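Local coordinates for protein serine acetyltransferase (Entamoeba histolytica, PDB 3Q1X) that binds L-serine and probably transfers an acetyl group to its hydroxyl, giving O-acetylserine for cysteine biosynthesis, at residues K67-I72 with A91-L96. Residues are numbered along the deposited sequence; the frame is centred on the assembly and turned at random.
Sequences KLVDYI and AILEKL
Val69 and Leu93 meet where helix 59-79 leans on helix 82-113, and a single methyl of the valine does the touching. Its CG2, which points away from the carbonyl carbon and lies beside the backbone N, rests against both branches of the leucine fork: Val69 CG2 is 3.7 Å from Leu93 CD2 and 3.8 Å from Leu93 CD1. The two side chains cross at about a right angle, and the leucine fork bends back toward the neighbouring helix although its CB does not point there.

The second pair, Ile72 and Ile92, reaches out end to end across the interface. With its CG1 arm directed opposite the carbonyl carbon (chi1 -67°) and extended at chi2, Ile92 brings its terminal CD1 to 3.9 Å from Ile72 CG2; the gap from Ile92 CD1 to Ile72 CD1 is a looser 4.2 Å.

The nearest approach of CA atoms between the segments is the 8.2 Å from Val69 CA to Leu93 CA. No hydrogen bond crosses between them, and the contact is apolar, made by these two pairs of buried side chains. The N-terminal helix 2-18 adds to one side through Ile5, which touches both Val69 and Leu93, while Ile92 also packs on Leu142 of helix 128-144.

The outward faces are different in character. Lys67 and Glu94 are exposed, and Glu94 OE2 lies 3.7 Å from Lys95 NZ, a long salt bridge within its own helix.

Helices 59-79 and 82-113, joined by a short turn and running roughly antiparallel here, form an alpha-alpha hairpin in the N-terminal helical domain that precedes the left-handed beta-helix in serine acetyltransferases.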
ATOM      1  N   LYS A  67     -19.459  15.095 -14.179  1.00 22.70           N
ATOM      2  CA  LYS A  67     -18.803  15.274 -12.883  1.00 23.26           C
ATOM      3  C   LYS A  67     -17.309  14.998 -12.986  1.00 22.75           C
ATOM      4  O   LYS A  67     -16.499  15.764 -12.456  1.00 22.97           O
ATOM      5  CB  LYS A  67     -19.432  14.392 -11.803  1.00 23.54           C
ATOM      6  CG  LYS A  67     -20.829  14.808 -11.391  1.00 25.81           C
ATOM      7  CD  LYS A  67     -21.165  14.239 -10.014  1.00 28.58           C
ATOM      8  CE  LYS A  67     -22.611  13.765  -9.919  1.00 31.24           C
ATOM      9  NZ  LYS A  67     -23.601  14.868 -10.042  1.00 32.08           N
ATOM     10  N   LEU A  68     -16.956  13.915 -13.675  1.00 22.61           N
ATOM     11  CA  LEU A  68     -15.551  13.576 -13.933  1.00 22.98           C
ATOM     12  C   LEU A  68     -14.827  14.632 -14.767  1.00 23.16           C
ATOM     13  O   LEU A  68     -13.724  15.052 -14.417  1.00 22.75           O
ATOM     14  CB  LEU A  68     -15.421  12.209 -14.612  1.00 23.07           C
ATOM     15  CG  LEU A  68     -13.986  11.693 -14.812  1.00 24.50           C
ATOM     16  CD1 LEU A  68     -13.259  11.435 -13.489  1.00 25.99           C
ATOM     17  CD2 LEU A  68     -13.973  10.466 -15.684  1.00 25.84           C
ATOM     18  N   VAL A  69     -15.447  15.041 -15.874  1.00 23.34           N
ATOM     19  CA  VAL A  69     -14.885  16.066 -16.748  1.00 23.92           C
ATOM     20  C   VAL A  69     -14.639  17.369 -15.982  1.00 23.69           C
ATOM     21  O   VAL A  69     -13.571  17.969 -16.089  1.00 24.02           O
ATOM     22  CB  VAL A  69     -15.793  16.301 -17.999  1.00 23.75           C
ATOM     23  CG1 VAL A  69     -15.613  17.707 -18.569  1.00 24.83           C
ATOM     24  CG2 VAL A  69     -15.505  15.247 -19.052  1.00 25.54           C
ATOM     25  N   ASP A  70     -15.622  17.796 -15.196  1.00 23.84           N
ATOM     26  CA  ASP A  70     -15.475  19.038 -14.439  1.00 23.98           C
ATOM     27  C   ASP A  70     -14.326  18.947 -13.432  1.00 23.15           C
ATOM     28  O   ASP A  70     -13.569  19.906 -13.269  1.00 22.53           O
ATOM     29  CB  ASP A  70     -16.789  19.429 -13.760  1.00 24.72           C
ATOM     30  CG  ASP A  70     -17.829  19.965 -14.745  1.00 26.51           C
ATOM     31  OD1 ASP A  70     -17.461  20.451 -15.839  1.00 30.24           O
ATOM     32  OD2 ASP A  70     -19.031  19.916 -14.412  1.00 29.56           O
ATOM     33  N   TYR A  71     -14.180  17.781 -12.800  1.00 22.47           N
ATOM     34  CA  TYR A  71     -13.136  17.558 -11.796  1.00 22.19           C
ATOM     35  C   TYR A  71     -11.735  17.566 -12.415  1.00 21.90           C
ATOM     36  O   TYR A  71     -10.835  18.253 -11.909  1.00 21.40           O
ATOM     37  CB  TYR A  71     -13.394  16.256 -11.028  1.00 22.48           C
ATOM     38  CG  TYR A  71     -12.400  15.969  -9.916  1.00 23.05           C
ATOM     39  CD1 TYR A  71     -12.671  16.331  -8.597  1.00 24.75           C
ATOM     40  CD2 TYR A  71     -11.194  15.326 -10.187  1.00 24.40           C
ATOM     41  CE1 TYR A  71     -11.753  16.061  -7.568  1.00 25.98           C
ATOM     42  CE2 TYR A  71     -10.271  15.056  -9.174  1.00 26.66           C
ATOM     43  CZ  TYR A  71     -10.556  15.426  -7.871  1.00 27.05           C
ATOM     44  OH  TYR A  71      -9.639  15.154  -6.875  1.00 28.03           O
ATOM     45  N   ILE A  72     -11.560  16.829 -13.518  1.00 21.48           N
ATOM     46  CA  ILE A  72     -10.262  16.748 -14.202  1.00 21.18           C
ATOM     47  C   ILE A  72      -9.892  18.102 -14.807  1.00 21.27           C
ATOM     48  O   ILE A  72      -8.741  18.543 -14.712  1.00 20.82           O
ATOM     49  CB  ILE A  72     -10.230  15.635 -15.308  1.00 21.30           C
ATOM     50  CG1 ILE A  72     -10.358  14.241 -14.682  1.00 21.07           C
ATOM     51  CG2 ILE A  72      -8.949  15.729 -16.161  1.00 20.59           C
ATOM     52  CD1 ILE A  72     -10.441  13.082 -15.694  1.00 21.78           C
ATOM     53  N   ALA A  91      -9.538  15.607 -25.362  1.00 19.92           N
ATOM     54  CA  ALA A  91      -8.763  14.421 -25.749  1.00 19.61           C
ATOM     55  C   ALA A  91      -9.120  13.168 -24.954  1.00 19.19           C
ATOM     56  O   ALA A  91      -9.210  12.074 -25.520  1.00 18.92           O
ATOM     57  CB  ALA A  91      -7.298  14.692 -25.643  1.00 19.42           C
ATOM     58  N   ILE A  92      -9.303  13.311 -23.644  1.00 19.37           N
ATOM     59  CA  ILE A  92      -9.807  12.200 -22.827  1.00 19.11           C
ATOM     60  C   ILE A  92     -11.178  11.731 -23.338  1.00 19.58           C
ATOM     61  O   ILE A  92     -11.373  10.547 -23.644  1.00 19.56           O
ATOM     62  CB  ILE A  92      -9.923  12.571 -21.321  1.00 19.43           C
ATOM     63  CG1 ILE A  92      -8.546  12.805 -20.707  1.00 19.02           C
ATOM     64  CG2 ILE A  92     -10.615  11.459 -20.549  1.00 18.82           C
ATOM     65  CD1 ILE A  92      -8.573  13.601 -19.410  1.00 22.03           C
ATOM     66  N   LEU A  93     -12.119  12.670 -23.433  1.00 19.56           N
ATOM     67  CA  LEU A  93     -13.457  12.363 -23.930  1.00 20.17           C
ATOM     68  C   LEU A  93     -13.411  11.605 -25.260  1.00 19.94           C
ATOM     69  O   LEU A  93     -14.052  10.551 -25.399  1.00 19.66           O
ATOM     70  CB  LEU A  93     -14.310  13.637 -24.030  1.00 20.40           C
ATOM     71  CG  LEU A  93     -14.884  14.174 -22.712  1.00 20.52           C
ATOM     72  CD1 LEU A  93     -15.327  15.621 -22.867  1.00 20.50           C
ATOM     73  CD2 LEU A  93     -16.032  13.300 -22.194  1.00 22.26           C
ATOM     74  N   GLU A  94     -12.629  12.124 -26.207  1.00 20.07           N
ATOM     75  CA  GLU A  94     -12.399  11.479 -27.505  1.00 20.55           C
ATOM     76  C   GLU A  94     -12.024  10.000 -27.396  1.00 20.48           C
ATOM     77  O   GLU A  94     -12.563   9.169 -28.130  1.00 20.77           O
ATOM     78  CB  GLU A  94     -11.309  12.222 -28.271  1.00 20.83           C
ATOM     79  CG  GLU A  94     -11.151  11.772 -29.717  1.00 23.07           C
ATOM     80  CD  GLU A  94      -9.911  12.345 -30.389  1.00 25.78           C
ATOM     81  OE1 GLU A  94      -9.316  13.317 -29.864  1.00 28.47           O
ATOM     82  OE2 GLU A  94      -9.525  11.821 -31.455  1.00 28.02           O
ATOM     83  N   LYS A  95     -11.114   9.689 -26.470  1.00 20.17           N
ATOM     84  CA  LYS A  95     -10.579   8.335 -26.309  1.00 20.23           C
ATOM     85  C   LYS A  95     -11.424   7.395 -25.448  1.00 19.47           C
ATOM     86  O   LYS A  95     -11.123   6.208 -25.378  1.00 19.55           O
ATOM     87  CB  LYS A  95      -9.161   8.398 -25.718  1.00 20.49           C
ATOM     88  CG  LYS A  95      -8.103   8.965 -26.649  1.00 22.40           C
ATOM     89  CD  LYS A  95      -7.541   7.909 -27.596  1.00 26.31           C
ATOM     90  CE  LYS A  95      -6.627   8.560 -28.613  1.00 28.06           C
ATOM     91  NZ  LYS A  95      -7.395   9.328 -29.640  1.00 29.10           N
ATOM     92  N   LEU A  96     -12.467   7.894 -24.783  1.00 19.02           N
ATOM     93  CA  LEU A  96     -13.194   7.038 -23.819  1.00 18.77           C
ATOM     94  C   LEU A  96     -13.822   5.770 -24.419  1.00 18.57           C
ATOM     95  O   LEU A  96     -13.770   4.701 -23.784  1.00 18.29           O
ATOM     96  CB  LEU A  96     -14.217   7.836 -22.989  1.00 18.52           C
ATOM     97  CG  LEU A  96     -13.589   8.826 -22.007  1.00 18.47           C
ATOM     98  CD1 LEU A  96     -14.674   9.638 -21.304  1.00 18.84           C
ATOM     99  CD2 LEU A  96     -12.710   8.121 -20.978  1.00 19.53           C
TER